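Local coordinates for diketoreductase (PDB 4E12), which reduces dicarbonyl compounds with NADH as cofactor and belongs to the 3-hydroxyacyl-CoA dehydrogenase family, at the interface of chains A and B. Coordinates in Å, arbitrary orientation; residue numbers count along the deposited sequence, not the author numbering. Chains: chain A/B, Diketoreductase.

Contact 1: the interface of chains A and B. Residues chain A 213, 217-218, 220-221; chain B 182-183, 192.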
ATOM      1  N   ALA A 213      15.479   8.065  -1.791  1.00 33.32           N
ATOM      2  CA  ALA A 213      15.650   6.935  -2.699  1.00 32.93           C
ATOM      3  C   ALA A 213      15.086   7.287  -4.070  1.00 33.33           C
ATOM      4  O   ALA A 213      14.263   8.200  -4.182  1.00 33.76           O
ATOM      5  CB  ALA A 213      14.922   5.711  -2.142  1.00 32.96           C
ATOM      6  N   THR A 217      13.950   2.240  -6.776  1.00 28.54           N
ATOM      7  CA  THR A 217      14.261   1.633  -5.502  1.00 27.35           C
ATOM      8  C   THR A 217      13.021   1.569  -4.604  1.00 28.65           C
ATOM      9  O   THR A 217      12.778   0.578  -3.910  1.00 31.17           O
ATOM     10  CB  THR A 217      15.358   2.439  -4.806  1.00 28.01           C
ATOM     11  OG1 THR A 217      16.525   2.406  -5.620  1.00 32.72           O
ATOM     12  CG2 THR A 217      15.691   1.852  -3.460  1.00 28.14           C
ATOM     13  N   ILE A 218      12.236   2.629  -4.620  1.00 25.53           N
ATOM     14  CA  ILE A 218      11.034   2.692  -3.787  1.00 28.94           C
ATOM     15  C   ILE A 218      10.049   1.623  -4.267  1.00 28.90           C
ATOM     16  O   ILE A 218       9.487   0.868  -3.461  1.00 28.96           O
ATOM     17  CB  ILE A 218      10.444   4.121  -3.838  1.00 30.21           C
ATOM     18  CG1 ILE A 218      11.494   5.109  -3.302  1.00 31.30           C
ATOM     19  CG2 ILE A 218       9.137   4.200  -3.083  1.00 31.80           C
ATOM     20  CD1 ILE A 218      11.129   6.565  -3.430  1.00 29.88           C
ATOM     21  N   LYS A 220      10.659  -1.231  -6.077  1.00 34.98           N
ATOM     22  CA  LYS A 220      11.074  -2.617  -5.845  1.00 30.98           C
ATOM     23  C   LYS A 220      10.927  -2.979  -4.356  1.00 35.08           C
ATOM     24  O   LYS A 220      10.546  -4.100  -3.999  1.00 31.22           O
ATOM     25  CB  LYS A 220      12.482  -2.930  -6.397  1.00 33.27           C
ATOM     26  CG  LYS A 220      13.656  -2.280  -5.701  1.00 44.19           C
ATOM     27  CD  LYS A 220      14.977  -2.704  -6.372  1.00 50.29           C
ATOM     28  CE  LYS A 220      16.178  -1.987  -5.759  1.00 55.10           C
ATOM     29  NZ  LYS A 220      17.451  -2.350  -6.432  1.00 64.75           N
ATOM     30  N   THR A 221      11.174  -2.010  -3.484  1.00 31.98           N
ATOM     31  CA  THR A 221      10.969  -2.247  -2.070  1.00 31.55           C
ATOM     32  C   THR A 221       9.528  -2.649  -1.796  1.00 29.88           C
ATOM     33  O   THR A 221       9.279  -3.589  -1.042  1.00 33.36           O
ATOM     34  CB  THR A 221      11.289  -1.014  -1.229  1.00 34.49           C
ATOM     35  OG1 THR A 221      12.652  -0.629  -1.434  1.00 32.73           O
ATOM     36  CG2 THR A 221      11.061  -1.323   0.238  1.00 32.75           C
TER
ATOM     37  N   ILE B 182      18.741  -2.231  -1.095  1.00 30.40           N
ATOM     38  CA  ILE B 182      17.840  -1.112  -1.269  1.00 29.82           C
ATOM     39  C   ILE B 182      18.651   0.075  -0.832  1.00 28.50           C
ATOM     40  O   ILE B 182      18.946   0.225   0.360  1.00 27.23           O
ATOM     41  CB  ILE B 182      16.596  -1.281  -0.380  1.00 28.62           C
ATOM     42  CG1 ILE B 182      15.839  -2.549  -0.789  1.00 34.56           C
ATOM     43  CG2 ILE B 182      15.711  -0.032  -0.424  1.00 26.17           C
ATOM     44  CD1 ILE B 182      15.422  -2.554  -2.222  1.00 35.45           C
ATOM     45  N   GLU B 183      19.058   0.904  -1.794  1.00 30.90           N
ATOM     46  CA  GLU B 183      20.021   1.960  -1.498  1.00 31.36           C
ATOM     47  C   GLU B 183      19.366   3.294  -1.137  1.00 37.16           C
ATOM     48  O   GLU B 183      18.764   3.954  -1.990  1.00 37.21           O
ATOM     49  CB  GLU B 183      21.023   2.106  -2.657  1.00 34.15           C
ATOM     50  CG  GLU B 183      21.839   0.836  -2.921  1.00 37.19           C
ATOM     51  CD  GLU B 183      22.812   0.952  -4.099  1.00 44.54           C
ATOM     52  OE1 GLU B 183      23.570   1.940  -4.172  1.00 44.95           O
ATOM     53  OE2 GLU B 183      22.815   0.050  -4.958  1.00 53.37           O
ATOM     54  N   VAL B 192      12.951   2.720   3.920  1.00 29.25           N
ATOM     55  CA  VAL B 192      11.969   2.773   2.841  1.00 30.63           C
ATOM     56  C   VAL B 192      10.722   1.934   3.137  1.00 27.74           C
ATOM     57  O   VAL B 192       9.604   2.452   3.135  1.00 29.18           O
ATOM     58  CB  VAL B 192      12.571   2.332   1.476  1.00 27.77           C
ATOM     59  CG1 VAL B 192      11.482   2.278   0.418  1.00 28.55           C
ATOM     60  CG2 VAL B 192      13.659   3.317   1.034  1.00 30.60           C
TER
HETATM   61  O   HOH W   1      17.766   4.959  -4.362  1.00 38.08           O
HETATM   62  O   HOH W   2      18.481   0.531  -4.579  1.00 40.11           O
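B:Ile182 lies against one flank of the chain A helix 215-226 and meets A:Thr217, A:Lys220 and A:Thr221. The gamma-methyl CG2 touches the methyl of A:Thr217, with CG2 to CG2 at 3.6 Å, and the two side chains run past each other in opposite directions. CD1 of B:Ile182 reaches along the aliphatic part of A:Lys220 and comes within 3.7 Å of CE. Extended beyond CG, the lysine chain lays CG and CE against CD1 of B:Ile182 and carries the amine NZ past it. That amine is 6.1 Å from the carboxylate OE2 of B:Glu183, a spacing that allows at most a weak, long-range attraction.

A:Thr221 meets both B:Ile182 and B:Val192, its hydroxyl facing the isoleucine and its methyl the valine. Both branches of B:Ile182 pack on that hydroxyl, CG2 at 3.3 Å from OG1. OG1 lies beside the backbone N (chi1 -59°), which puts CG2 anti to that N, on B:Val192 CG1 at 3.6 Å. The hydroxyl is tied back within the helix, with OG1 donating to the carbonyl O of A:Thr217 at 2.8 Å. The donor is tilted 29° from that carbonyl plane. This bond should hold the threonine's rotation, with its methyl on the valine.

The hydroxyl of A:Thr217 points to water instead. Water 2 joins OG1 to the backbone N of B:Glu183, and water 1 joins it to the carbonyl O of the same residue.

In the fold, helix 215-226 of the C-terminal region of chain A rests against strand 180-183 of chain B and the loop residue B:Val192, just ahead of helix 193-209.

Contact 2: the interface of chains A and B. Residues chain A 203-204, 207, 218, 232; chain B 192, 195-196.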
ATOM      1  N   ALA A 203       3.483   8.833   0.961  1.00 27.21           N
ATOM      2  CA  ALA A 203       4.718   8.360   1.584  1.00 28.53           C
ATOM      3  C   ALA A 203       5.822   8.164   0.547  1.00 26.77           C
ATOM      4  O   ALA A 203       6.976   8.523   0.779  1.00 25.85           O
ATOM      5  CB  ALA A 203       4.475   7.050   2.323  1.00 27.06           C
ATOM      6  N   ALA A 204       5.497   7.558  -0.584  1.00 28.08           N
ATOM      7  CA  ALA A 204       6.501   7.348  -1.633  1.00 27.94           C
ATOM      8  C   ALA A 204       7.023   8.699  -2.162  1.00 28.27           C
ATOM      9  O   ALA A 204       8.225   8.886  -2.398  1.00 25.35           O
ATOM     10  CB  ALA A 204       5.890   6.535  -2.777  1.00 29.40           C
ATOM     11  N   LEU A 207       9.533  10.303   0.155  1.00 29.41           N
ATOM     12  CA  LEU A 207      10.844   9.663  -0.002  1.00 27.46           C
ATOM     13  C   LEU A 207      11.539  10.158  -1.264  1.00 29.96           C
ATOM     14  O   LEU A 207      12.760  10.333  -1.280  1.00 31.89           O
ATOM     15  CB  LEU A 207      10.710   8.145  -0.122  1.00 26.35           C
ATOM     16  CG  LEU A 207      10.121   7.363   1.047  1.00 29.20           C
ATOM     17  CD1 LEU A 207       9.989   5.890   0.631  1.00 29.60           C
ATOM     18  CD2 LEU A 207      11.056   7.525   2.245  1.00 30.61           C
ATOM     19  N   ILE A 218      12.236   2.629  -4.620  1.00 25.53           N
ATOM     20  CA  ILE A 218      11.034   2.692  -3.787  1.00 28.94           C
ATOM     21  C   ILE A 218      10.049   1.623  -4.267  1.00 28.90           C
ATOM     22  O   ILE A 218       9.487   0.868  -3.461  1.00 28.96           O
ATOM     23  CB  ILE A 218      10.444   4.121  -3.838  1.00 30.21           C
ATOM     24  CG1 ILE A 218      11.494   5.109  -3.302  1.00 31.30           C
ATOM     25  CG2 ILE A 218       9.137   4.200  -3.083  1.00 31.80           C
ATOM     26  CD1 ILE A 218      11.129   6.565  -3.430  1.00 29.88           C
ATOM     27  N   PRO A 232       4.447   2.214  -5.834  1.00 26.72           N
ATOM     28  CA  PRO A 232       3.848   3.545  -5.921  1.00 26.83           C
ATOM     29  C   PRO A 232       4.054   4.313  -7.214  1.00 27.61           C
ATOM     30  O   PRO A 232       3.139   4.993  -7.684  1.00 30.89           O
ATOM     31  CB  PRO A 232       4.424   4.276  -4.702  1.00 25.06           C
ATOM     32  CG  PRO A 232       4.707   3.165  -3.728  1.00 29.36           C
ATOM     33  CD  PRO A 232       5.188   2.021  -4.578  1.00 32.12           C
TER
ATOM     34  N   VAL B 192      12.951   2.720   3.920  1.00 29.25           N
ATOM     35  CA  VAL B 192      11.969   2.773   2.841  1.00 30.63           C
ATOM     36  C   VAL B 192      10.722   1.934   3.137  1.00 27.74           C
ATOM     37  O   VAL B 192       9.604   2.452   3.135  1.00 29.18           O
ATOM     38  CB  VAL B 192      12.571   2.332   1.476  1.00 27.77           C
ATOM     39  CG1 VAL B 192      11.482   2.278   0.418  1.00 28.55           C
ATOM     40  CG2 VAL B 192      13.659   3.317   1.034  1.00 30.60           C
ATOM     41  N   SER B 195       8.517   3.017   5.957  1.00 27.94           N
ATOM     42  CA  SER B 195       7.996   4.334   5.627  1.00 27.05           C
ATOM     43  C   SER B 195       6.810   4.238   4.711  1.00 27.01           C
ATOM     44  O   SER B 195       5.923   5.087   4.767  1.00 26.55           O
ATOM     45  CB  SER B 195       9.082   5.238   5.021  1.00 29.13           C
ATOM     46  OG  SER B 195      10.031   5.554   6.019  1.00 27.97           O
ATOM     47  N   LEU B 196       6.772   3.208   3.870  1.00 26.41           N
ATOM     48  CA  LEU B 196       5.652   3.039   2.957  1.00 26.49           C
ATOM     49  C   LEU B 196       4.522   2.262   3.598  1.00 28.02           C
ATOM     50  O   LEU B 196       3.350   2.587   3.405  1.00 27.44           O
ATOM     51  CB  LEU B 196       6.093   2.290   1.702  1.00 23.86           C
ATOM     52  CG  LEU B 196       7.122   2.918   0.778  1.00 28.07           C
ATOM     53  CD1 LEU B 196       7.380   1.937  -0.353  1.00 26.54           C
ATOM     54  CD2 LEU B 196       6.555   4.217   0.228  1.00 25.67           C
TER
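B:Leu196 inserts its isobutyl group among A:Ala203, A:Ala204, A:Leu207 and A:Ile218, and methyl packing dominates the patch. The two delta-methyls take different partners. CD2 lies over the backbone of helix 193-209 in chain A, 3.6 Å from CA of A:Ala204. CD1 turns to helix 215-226 and touches CG2 of A:Ile218 at 4.0 Å. The isoleucine and leucine side chains cross at about a right angle. With CG opposite its own carbonyl carbon (chi1 -64°), B:Leu196 directs both methyls into the groove between these helices.

A:Leu207 closes another side. Its CD1 touches two groups of chain B, 3.8 Å from CD2 of B:Leu196 and 3.9 Å from CG1 of B:Val192. Its other methyl, CD2, looks towards CB of B:Ser195 at 4.1 Å.

Some apolar groups also rest on backbone polar atoms. The methyl CB of A:Ala203 rests on the carbonyl O of B:Ser195 at 3.5 Å. CD2 of B:Leu196 lies 3.6 Å from the backbone N of A:Ala204. CD1 of B:Leu196 also lies near the carbonyl O of A:Ile218. These are packing contacts.

The patch is a helix-to-helix hydrophobic contact between two C-terminal regions. It packs the start of helix 193-209 of one chain into the other and, if the deposited pair is the working dimer, would help hold it together.

Contact 1 and contact 2 are neighbours, with the centres of their C-alpha atoms about 8 Å apart. They share A:Ile218 and B:Val192. Helix 215-226 of chain A serves both: it faces strand 180-183 of chain B in contact 1 and the start of helix 193-209 of chain B in contact 2. Together they form one continuous stretch of the interface. The two-fold symmetry repeats this stretch with the chains exchanged. The pairing therefore joins the C-terminal regions of both subunits, and contact 1 also ties one of them to its partner's strand 180-183, consistent with a dimer, though the structure alone does not show the form in solution.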